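Local coordinates for dihydrocoumarin hydrolase, AncDHCH1 (Pseudomonas sp., PDB 6C2C), which probably hydrolyses the lactone dihydrocoumarin at a site of two zinc ions, and belongs to the metallo-beta-lactamase superfamily, at residues S68-L73 with L274-I279; K198-H203 with T211-S216; V222-L227 with Y267-A272. One frame throughout, in Å; residues are numbered along the deposited sequence. Where two conformers were deposited one is given.

Contact 1. Residues S68-L73 with L274-I279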
loop_
_atom_site.group_PDB
_atom_site.type_symbol
_atom_site.label_atom_id
_atom_site.label_comp_id
_atom_site.label_asym_id
_atom_site.label_seq_id
_atom_site.Cartn_x
_atom_site.Cartn_y
_atom_site.Cartn_z
ATOM N N SER A 68 4.942 7.010 -3.608
ATOM C CA SER A 68 4.037 7.007 -2.469
ATOM C C SER A 68 3.962 5.641 -1.822
ATOM O O SER A 68 4.136 4.620 -2.473
ATOM C CB SER A 68 2.644 7.370 -2.915
ATOM O OG SER A 68 2.595 8.769 -3.213
ATOM N N VAL A 69 3.673 5.664 -0.531
ATOM C CA VAL A 69 3.396 4.470 0.265
ATOM C C VAL A 69 2.075 4.717 0.954
ATOM O O VAL A 69 1.999 5.553 1.874
ATOM C CB VAL A 69 4.499 4.176 1.291
ATOM C CG1 VAL A 69 4.136 2.876 2.180
ATOM C CG2 VAL A 69 5.870 3.916 0.606
ATOM N N ASN A 70 1.039 3.988 0.558
ATOM C CA ASN A 70 -0.336 4.264 1.015
ATOM C C ASN A 70 -0.916 3.097 1.802
ATOM O O ASN A 70 -0.555 1.933 1.575
ATOM C CB ASN A 70 -1.261 4.500 -0.154
ATOM C CG ASN A 70 -0.713 5.525 -1.189
ATOM O OD1 ASN A 70 -0.078 6.539 -0.824
ATOM N ND2 ASN A 70 -0.982 5.270 -2.474
ATOM N N ALA A 71 -1.867 3.427 2.679
ATOM C CA ALA A 71 -2.685 2.451 3.388
ATOM C C ALA A 71 -4.114 2.966 3.316
ATOM O O ALA A 71 -4.344 4.125 2.970
ATOM C CB ALA A 71 -2.217 2.294 4.845
ATOM N N TYR A 72 -5.106 2.136 3.667
ATOM C CA TYR A 72 -6.509 2.525 3.480
ATOM C C TYR A 72 -7.346 2.142 4.704
ATOM O O TYR A 72 -7.449 0.946 5.028
ATOM C CB TYR A 72 -7.085 1.886 2.184
ATOM C CG TYR A 72 -6.297 2.376 0.996
ATOM C CD1 TYR A 72 -6.693 3.544 0.372
ATOM C CD2 TYR A 72 -5.184 1.707 0.521
ATOM C CE1 TYR A 72 -5.950 4.063 -0.690
ATOM C CE2 TYR A 72 -4.439 2.188 -0.553
ATOM C CZ TYR A 72 -4.792 3.389 -1.120
ATOM O OH TYR A 72 -4.020 3.888 -2.162
ATOM N N LEU A 73 -7.963 3.147 5.356
ATOM C CA LEU A 73 -8.825 2.921 6.518
ATOM C C LEU A 73 -10.243 2.806 5.999
ATOM O O LEU A 73 -10.661 3.593 5.129
ATOM C CB LEU A 73 -8.710 4.120 7.466
ATOM C CG LEU A 73 -9.345 4.015 8.803
ATOM C CD1 LEU A 73 -8.584 3.039 9.705
ATOM C CD2 LEU A 73 -9.333 5.413 9.435
ATOM N N LEU A 274 0.699 3.813 -5.990
ATOM C CA LEU A 274 0.240 4.848 -6.923
ATOM C C LEU A 274 0.253 6.184 -6.162
ATOM O O LEU A 274 0.026 6.227 -4.945
ATOM C CB LEU A 274 -1.188 4.552 -7.400
ATOM C CG LEU A 274 -1.270 3.313 -8.286
ATOM C CD1 LEU A 274 -2.673 3.115 -8.771
ATOM C CD2 LEU A 274 -0.291 3.490 -9.495
ATOM N N SER A 275 0.572 7.256 -6.886
ATOM C CA SER A 275 0.695 8.576 -6.273
ATOM C C SER A 275 -0.498 8.879 -5.360
ATOM O O SER A 275 -1.652 8.778 -5.788
ATOM C CB SER A 275 0.788 9.594 -7.429
ATOM O OG SER A 275 0.861 10.951 -6.998
ATOM N N PHE A 276 -0.204 9.242 -4.120
ATOM C CA PHE A 276 -1.229 9.420 -3.105
ATOM C C PHE A 276 -2.353 10.323 -3.619
ATOM O O PHE A 276 -2.071 11.401 -4.171
ATOM C CB PHE A 276 -0.603 10.027 -1.838
ATOM C CG PHE A 276 -1.606 10.190 -0.727
ATOM C CD1 PHE A 276 -2.019 9.088 0.035
ATOM C CD2 PHE A 276 -2.224 11.456 -0.499
ATOM C CE1 PHE A 276 -2.998 9.209 1.017
ATOM C CE2 PHE A 276 -3.183 11.582 0.538
ATOM C CZ PHE A 276 -3.589 10.446 1.261
ATOM N N PRO A 277 -3.632 9.952 -3.447
ATOM C CA PRO A 277 -4.142 8.881 -2.594
ATOM C C PRO A 277 -4.240 7.522 -3.305
ATOM O O PRO A 277 -4.679 6.531 -2.652
ATOM C CB PRO A 277 -5.558 9.413 -2.201
ATOM C CG PRO A 277 -5.997 10.124 -3.495
ATOM C CD PRO A 277 -4.726 10.879 -3.890
ATOM N N GLY A 278 -3.822 7.446 -4.561
ATOM C CA GLY A 278 -3.731 6.138 -5.184
ATOM C C GLY A 278 -5.047 5.482 -5.507
ATOM O O GLY A 278 -5.078 4.263 -5.689
ATOM N N ILE A 279 -6.114 6.269 -5.710
ATOM C CA ILE A 279 -7.471 5.738 -5.883
ATOM C C ILE A 279 -7.970 6.206 -7.258
ATOM O O ILE A 279 -7.914 7.412 -7.550
ATOM C CB ILE A 279 -8.442 6.203 -4.759
ATOM C CG1 ILE A 279 -8.051 5.657 -3.390
ATOM C CG2 ILE A 279 -9.835 5.706 -5.056
ATOM C CD1 ILE A 279 -8.835 6.254 -2.220
#
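Asn-70 reaches from strand 68-73 into the loop 274-279, where its carboxamide meets Phe-276 with its oxygen and Leu-274 with its nitrogen. From CB, the first torsion sets CG beside the backbone N (chi1 -49°), and CG arrives 4.0 Å from Phe-276 CD1. From there the two tips part. OD1 comes to the edge of the Phe-276 ring, near its plane, 3.3 Å from CD1, with amide and ring planes turned 63° apart. ND2 lies 2.8 Å from Leu-274 O, in the plane of that carbonyl, and the acceptor lies close to the amide's own plane. A second bond from ND2 goes to Ala-271 O, and a weak one, 3.4 Å, to Tyr-72 OH. ND2 thus faces two carbonyls, which fits the amide being built this way round and probably limits its rotation.

Tyr-72 works further along the same strand. Its hydroxyl donates to Pro-277 O at 2.8 Å, approaching from outside the carbonyl plane by a tilt of 29°, while CE1 of the ring rests 3.8 Å from Ile-279 CG1. At the other end of the strand, Ser-68 OG accepts the backbone N-H of Phe-276 (OG to N, 3.0 Å). The loop that receives these groups turns sharply: the peptide before Pro-277 is cis, Gly-278 has a positive phi, and CB of Pro-277 sits over the centre of the Phe-276 ring.

Ser-68 O also takes a bond from ND1 of the zinc ligand His-273, which makes it a second-shell group. Strand 65-75 belongs to one sheet and the loop leads from strand 268-270 to strand 279-285 of the other, so the contact ties the two sheets together, with Ala-31 of strand 27-39 against Tyr-72, Phe-276 and Pro-277, and Tyr-20 of strand 19-24 against the last two.

Contact 2. Residues K198-H203 with T211-S216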
loop_
_atom_site.group_PDB
_atom_site.type_symbol
_atom_site.label_atom_id
_atom_site.label_comp_id
_atom_site.label_asym_id
_atom_site.label_seq_id
_atom_site.Cartn_x
_atom_site.Cartn_y
_atom_site.Cartn_z
ATOM N N LYS A 198 -13.593 -8.567 1.705
ATOM C CA LYS A 198 -13.115 -9.919 1.430
ATOM C C LYS A 198 -11.661 -9.874 1.016
ATOM O O LYS A 198 -11.171 -8.876 0.466
ATOM C CB LYS A 198 -13.880 -10.606 0.279
ATOM C CG LYS A 198 -15.397 -10.549 0.397
ATOM C CD LYS A 198 -16.039 -11.192 -0.830
ATOM C CE LYS A 198 -17.570 -11.240 -0.599
ATOM N NZ LYS A 198 -18.368 -11.201 -1.877
ATOM N N ALA A 199 -10.965 -10.946 1.391
ATOM C CA ALA A 199 -9.634 -11.222 0.891
ATOM C C ALA A 199 -9.742 -11.961 -0.428
ATOM O O ALA A 199 -10.541 -12.906 -0.560
ATOM C CB ALA A 199 -8.886 -12.124 1.865
ATOM N N LEU A 200 -8.991 -11.493 -1.408
ATOM C CA LEU A 200 -8.929 -12.078 -2.723
ATOM C C LEU A 200 -7.438 -12.412 -3.018
ATOM O O LEU A 200 -6.626 -11.573 -3.107
ATOM C CB LEU A 200 -9.506 -11.125 -3.762
ATOM C CG LEU A 200 -9.420 -11.598 -5.199
ATOM C CD1 LEU A 200 -10.562 -12.576 -5.403
ATOM C CD2 LEU A 200 -9.547 -10.451 -6.159
ATOM N N ALA A 201 -7.125 -13.687 -3.141
ATOM C CA ALA A 201 -5.738 -14.035 -3.396
ATOM C C ALA A 201 -5.201 -13.410 -4.675
ATOM O O ALA A 201 -5.861 -13.403 -5.652
ATOM C CB ALA A 201 -5.587 -15.534 -3.470
ATOM N N SER A 202 -3.998 -12.851 -4.592
ATOM C CA SER A 202 -3.326 -12.216 -5.721
ATOM C C SER A 202 -1.843 -12.461 -5.502
ATOM O O SER A 202 -1.036 -11.534 -5.440
ATOM C CB SER A 202 -3.622 -10.718 -5.757
ATOM O OG SER A 202 -3.252 -10.096 -4.539
ATOM N N HIS A 203 -1.509 -13.740 -5.385
ATOM C CA HIS A 203 -0.177 -14.195 -5.115
ATOM C C HIS A 203 0.833 -13.994 -6.223
ATOM O O HIS A 203 0.517 -14.187 -7.319
ATOM C CB HIS A 203 -0.211 -15.673 -4.734
ATOM C CG HIS A 203 -1.151 -15.989 -3.615
ATOM N ND1 HIS A 203 -1.535 -17.262 -3.282
ATOM C CD2 HIS A 203 -1.744 -15.180 -2.721
ATOM C CE1 HIS A 203 -2.345 -17.204 -2.240
ATOM N NE2 HIS A 203 -2.479 -15.953 -1.875
ATOM N N THR A 211 -5.256 -9.130 -2.210
ATOM C CA THR A 211 -6.080 -7.988 -2.571
ATOM C C THR A 211 -7.278 -7.961 -1.641
ATOM O O THR A 211 -7.814 -9.000 -1.285
ATOM C CB THR A 211 -6.534 -8.201 -4.007
ATOM O OG1 THR A 211 -5.380 -8.061 -4.855
ATOM C CG2 THR A 211 -7.658 -7.228 -4.432
ATOM N N TYR A 212 -7.715 -6.762 -1.273
ATOM C CA TYR A 212 -8.888 -6.678 -0.394
ATOM C C TYR A 212 -9.998 -5.965 -1.141
ATOM O O TYR A 212 -9.819 -4.823 -1.630
ATOM C CB TYR A 212 -8.605 -5.997 0.963
ATOM C CG TYR A 212 -7.606 -6.825 1.740
ATOM C CD1 TYR A 212 -8.032 -7.998 2.396
ATOM C CD2 TYR A 212 -6.268 -6.481 1.764
ATOM C CE1 TYR A 212 -7.164 -8.808 3.070
ATOM C CE2 TYR A 212 -5.341 -7.313 2.471
ATOM C CZ TYR A 212 -5.812 -8.495 3.064
ATOM O OH TYR A 212 -4.953 -9.342 3.794
ATOM N N VAL A 213 -11.155 -6.613 -1.179
ATOM C CA VAL A 213 -12.290 -6.129 -1.979
ATOM C C VAL A 213 -13.313 -5.542 -1.020
ATOM O O VAL A 213 -13.815 -6.251 -0.133
ATOM C CB VAL A 213 -12.906 -7.255 -2.795
ATOM C CG1 VAL A 213 -14.140 -6.738 -3.546
ATOM C CG2 VAL A 213 -11.815 -7.914 -3.669
ATOM N N VAL A 214 -13.573 -4.232 -1.132
ATOM C CA VAL A 214 -14.459 -3.512 -0.221
ATOM C C VAL A 214 -15.721 -3.153 -0.973
ATOM O O VAL A 214 -15.626 -2.590 -2.058
ATOM C CB VAL A 214 -13.787 -2.223 0.268
ATOM C CG1 VAL A 214 -14.691 -1.495 1.259
ATOM C CG2 VAL A 214 -12.399 -2.587 0.874
ATOM N N GLU A 215 -16.893 -3.515 -0.461
ATOM C CA GLU A 215 -18.114 -3.223 -1.218
ATOM C C GLU A 215 -19.231 -2.798 -0.287
ATOM O O GLU A 215 -19.465 -3.418 0.756
ATOM C CB GLU A 215 -18.583 -4.425 -2.055
ATOM C CG GLU A 215 -19.734 -4.049 -2.929
ATOM C CD GLU A 215 -19.923 -4.987 -4.107
ATOM O OE1 GLU A 215 -19.184 -5.980 -4.236
ATOM O OE2 GLU A 215 -20.809 -4.711 -4.929
ATOM N N SER A 216 -19.905 -1.714 -0.673
ATOM C CA SER A 216 -21.082 -1.275 0.053
ATOM C C SER A 216 -22.092 -0.689 -0.917
ATOM O O SER A 216 -21.747 0.196 -1.683
ATOM C CB SER A 216 -20.729 -0.222 1.099
ATOM O OG SER A 216 -21.957 0.248 1.732
#
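A beta hairpin, strand 197-201 turning back as strand 210-216, pairs Lys-198 with Val-213, Ala-199 with Tyr-212 and Leu-200 with Thr-211. The short strand axes run 141° apart, a strongly twisted antiparallel pair. Lys-198 and Val-213 exchange two backbone bonds, 3.0 Å from Lys-198 N to Val-213 O and 2.8 Å from Val-213 N to Lys-198 O; Leu-200 and Thr-211 do the same. Between them Ala-199 and Tyr-212 form the non-hydrogen-bonded pair.

On the face that carries Leu-200, Thr-211 and Val-213, Leu-200 has CG anti to the backbone N (chi1 176°), which lays its branch alongside Thr-211, both pointing the same way, with CD2 4.1 Å from CG2 of Thr-211. Its CB touches CG2 of Val-213 diagonally, at 4.0 Å. On the other face Ala-199 CB meets Tyr-212 CE1 at 3.9 Å. The phenol ring also meets that of Tyr-116, and its hydroxyl is bonded to Ile-117 O.

In the metallo-beta-lactamase fold, two sheets pack face to face between helices, and this hairpin lies toward one side of the second sheet, between strand 191-194 and strand 219-223. The turn between its strands carries the zinc ligand His-205, and the base of that turn is where Ser-202 and Thr-211 meet. Ser-202 places OG between its backbone N and carbonyl carbon (chi1 57°), 3.0 Å from Thr-211 OG1, and either hydroxyl could be the donor. OG1 of Thr-211 lies beside its own backbone N, which leaves CG2 on the side of Leu-200. Ser-202 OG is bonded as well to ND1 of His-209, a residue whose NE2 takes the backbone N-H of the zinc ligand Asp-226.

Contact 3. Residues V222-L227 with Y267-A272. With ZN (zinc ion), chain D; ZN (zinc ion), chain C.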
loop_
_atom_site.group_PDB
_atom_site.type_symbol
_atom_site.label_atom_id
_atom_site.label_comp_id
_atom_site.label_asym_id
_atom_site.label_seq_id
_atom_site.Cartn_x
_atom_site.Cartn_y
_atom_site.Cartn_z
ATOM N N VAL A 222 -11.312 -1.927 -4.798
ATOM C CA VAL A 222 -10.448 -3.088 -4.745
ATOM C C VAL A 222 -9.058 -2.585 -4.401
ATOM O O VAL A 222 -8.459 -1.802 -5.159
ATOM C CB VAL A 222 -10.492 -3.855 -6.069
ATOM C CG1 VAL A 222 -9.543 -5.002 -6.015
ATOM C CG2 VAL A 222 -11.863 -4.453 -6.247
ATOM N N LEU A 223 -8.555 -2.998 -3.241
ATOM C CA LEU A 223 -7.275 -2.503 -2.733
ATOM C C LEU A 223 -6.215 -3.508 -3.140
ATOM O O LEU A 223 -6.218 -4.648 -2.649
ATOM C CB LEU A 223 -7.361 -2.350 -1.211
ATOM C CG LEU A 223 -8.375 -1.294 -0.778
ATOM C CD1 LEU A 223 -8.513 -1.320 0.735
ATOM C CD2 LEU A 223 -8.004 0.084 -1.346
ATOM N N LEU A 224 -5.333 -3.088 -4.080
ATOM C CA LEU A 224 -4.500 -4.018 -4.847
ATOM C C LEU A 224 -3.124 -4.245 -4.232
ATOM O O LEU A 224 -2.293 -4.932 -4.844
ATOM C CB LEU A 224 -4.282 -3.457 -6.256
ATOM C CG LEU A 224 -5.543 -3.316 -7.076
ATOM C CD1 LEU A 224 -5.118 -2.701 -8.415
ATOM C CD2 LEU A 224 -6.210 -4.630 -7.325
ATOM N N GLY A 225 -2.821 -3.582 -3.118
ATOM C CA GLY A 225 -1.498 -3.813 -2.507
ATOM C C GLY A 225 -0.409 -3.371 -3.462
ATOM O O GLY A 225 -0.443 -2.252 -3.984
ATOM N N ASP A 226 0.518 -4.263 -3.702
ATOM C CA ASP A 226 1.614 -4.010 -4.606
ATOM C C ASP A 226 1.562 -4.707 -6.005
ATOM O O ASP A 226 2.536 -5.195 -6.493
ATOM C CB ASP A 226 2.928 -4.347 -3.916
ATOM C CG ASP A 226 3.366 -3.312 -2.888
ATOM O OD1 ASP A 226 2.644 -2.485 -2.526
ATOM O OD2 ASP A 226 4.450 -3.459 -2.465
ATOM N N LEU A 227 0.368 -4.808 -6.538
ATOM C CA LEU A 227 0.266 -5.262 -7.932
ATOM C C LEU A 227 0.881 -4.260 -8.904
ATOM O O LEU A 227 1.043 -4.590 -10.073
ATOM C CB LEU A 227 -1.184 -5.528 -8.328
ATOM C CG LEU A 227 -1.945 -6.657 -7.644
ATOM C CD1 LEU A 227 -3.244 -7.053 -8.357
ATOM C CD2 LEU A 227 -1.085 -7.896 -7.321
ATOM N N TYR A 267 -15.072 -0.445 -11.623
ATOM C CA TYR A 267 -15.024 -0.083 -10.199
ATOM C C TYR A 267 -13.690 0.568 -9.823
ATOM O O TYR A 267 -12.756 0.658 -10.617
ATOM C CB TYR A 267 -15.275 -1.321 -9.348
ATOM C CG TYR A 267 -14.371 -2.508 -9.684
ATOM C CD1 TYR A 267 -13.054 -2.518 -9.219
ATOM C CD2 TYR A 267 -14.849 -3.606 -10.420
ATOM C CE1 TYR A 267 -12.218 -3.577 -9.506
ATOM C CE2 TYR A 267 -14.002 -4.694 -10.703
ATOM C CZ TYR A 267 -12.713 -4.663 -10.234
ATOM O OH TYR A 267 -11.884 -5.748 -10.488
ATOM N N LEU A 268 -13.625 1.083 -8.579
ATOM C CA LEU A 268 -12.423 1.787 -8.109
ATOM C C LEU A 268 -11.373 0.808 -7.658
ATOM O O LEU A 268 -11.697 -0.260 -7.134
ATOM C CB LEU A 268 -12.794 2.699 -6.942
ATOM C CG LEU A 268 -13.596 3.930 -7.379
ATOM C CD1 LEU A 268 -14.170 4.498 -6.072
ATOM C CD2 LEU A 268 -12.709 4.950 -8.064
ATOM N N ILE A 269 -10.119 1.193 -7.843
ATOM C CA ILE A 269 -8.977 0.498 -7.262
ATOM C C ILE A 269 -8.227 1.493 -6.366
ATOM O O ILE A 269 -8.315 2.726 -6.514
ATOM C CB ILE A 269 -8.020 -0.142 -8.300
ATOM C CG1 ILE A 269 -7.362 0.897 -9.191
ATOM C CG2 ILE A 269 -8.804 -1.098 -9.193
ATOM C CD1 ILE A 269 -6.048 1.295 -8.752
ATOM N N GLY A 270 -7.541 0.930 -5.368
ATOM C CA GLY A 270 -6.586 1.678 -4.574
ATOM C C GLY A 270 -5.318 0.860 -4.495
ATOM O O GLY A 270 -5.361 -0.359 -4.269
ATOM N N ALA A 271 -4.192 1.517 -4.675
ATOM C CA ALA A 271 -2.938 0.776 -4.709
ATOM C C ALA A 271 -1.855 1.495 -3.895
ATOM O O ALA A 271 -1.716 2.719 -3.968
ATOM C CB ALA A 271 -2.502 0.620 -6.156
ATOM N N ALA A 272 -1.060 0.698 -3.131
ATOM C CA ALA A 272 -0.079 1.198 -2.151
ATOM C C ALA A 272 0.982 2.123 -2.745
ATOM O O ALA A 272 1.464 3.018 -2.030
ATOM C CB ALA A 272 0.650 0.019 -1.481
HETATM ZN ZN ZN D . 5.903 -4.885 -1.666
HETATM ZN ZN ZN C . 5.150 -2.054 -1.001
HETATM O O HOH W 1 -3.645 -1.263 -1.482
HETATM O O HOH W 2 6.429 -3.367 -0.680
HETATM O O HOH W 3 7.512 -4.220 -3.060
#
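Val-222 and Leu-223 pair in parallel with Ile-269 and Gly-270, and the two chains keep company past the strands, so that Gly-225 O still accepts Ala-272 N at 3.1 Å. The series begins with Val-222 N to Leu-268 O and goes on with Gly-270 N to Val-222 O; the shortest, Leu-224 N to Gly-270 O at 2.7 Å, is nearly straight (N-H...O 167°). A type II' turn then runs from Leu-224 to Leu-227 and swings Asp-226 out to the metals.

Val-222 sends CG2 against the Tyr-267 ring, 3.4 Å from CE1, with the two side chains angled across each other; the same ring makes a cation-pi contact with Lys-220. Leu-224 lays CD1 on CB of Ile-269 at 3.9 Å, and Leu-223 CD2 lies over Gly-270 CA. Water 1 accepts the N-H of Gly-225 and gives a weak bond to Gly-270 O.

With CG beside its backbone N (chi1 -75°), Asp-226 presents a single oxygen, OD2, to both zinc ions, at 2.1 Å (chain C) and 2.2 Å (chain D), while OD1 turns back to Ala-272 CB at 3.4 Å. Water 2 lies 1.9 Å from each zinc, and water 3 binds the chain D ion.

Chemically, the two metals share one carboxylate oxygen and one water; two zinc ions on one water would probably lower its pKa, consistent with the bridging hydroxide taken as the nucleophile in binuclear relatives.

Overall arrangement
Contacts 2 and 3 are built on one sheet: strands 210-216 and 219-223 are neighbours in it, joined by Tyr-212 O to Leu-223 N at 2.7 Å, and the contact centres lie about 9 Å apart. Contact 1 brings in the other sheet; its centre is also about 9 Å from that of contact 3, which it meets through Asn-70 N and Ala-272 O at 2.8 Å. Contacts 1 and 2 do not touch, their nearest atoms being about 7 Å apart. Asp-226 in contact 3 binds both zinc ions; the side chain of Asn-70 in contact 1 is about 9 Å from a zinc ion and that of Ser-202 in contact 2 about 11 Å.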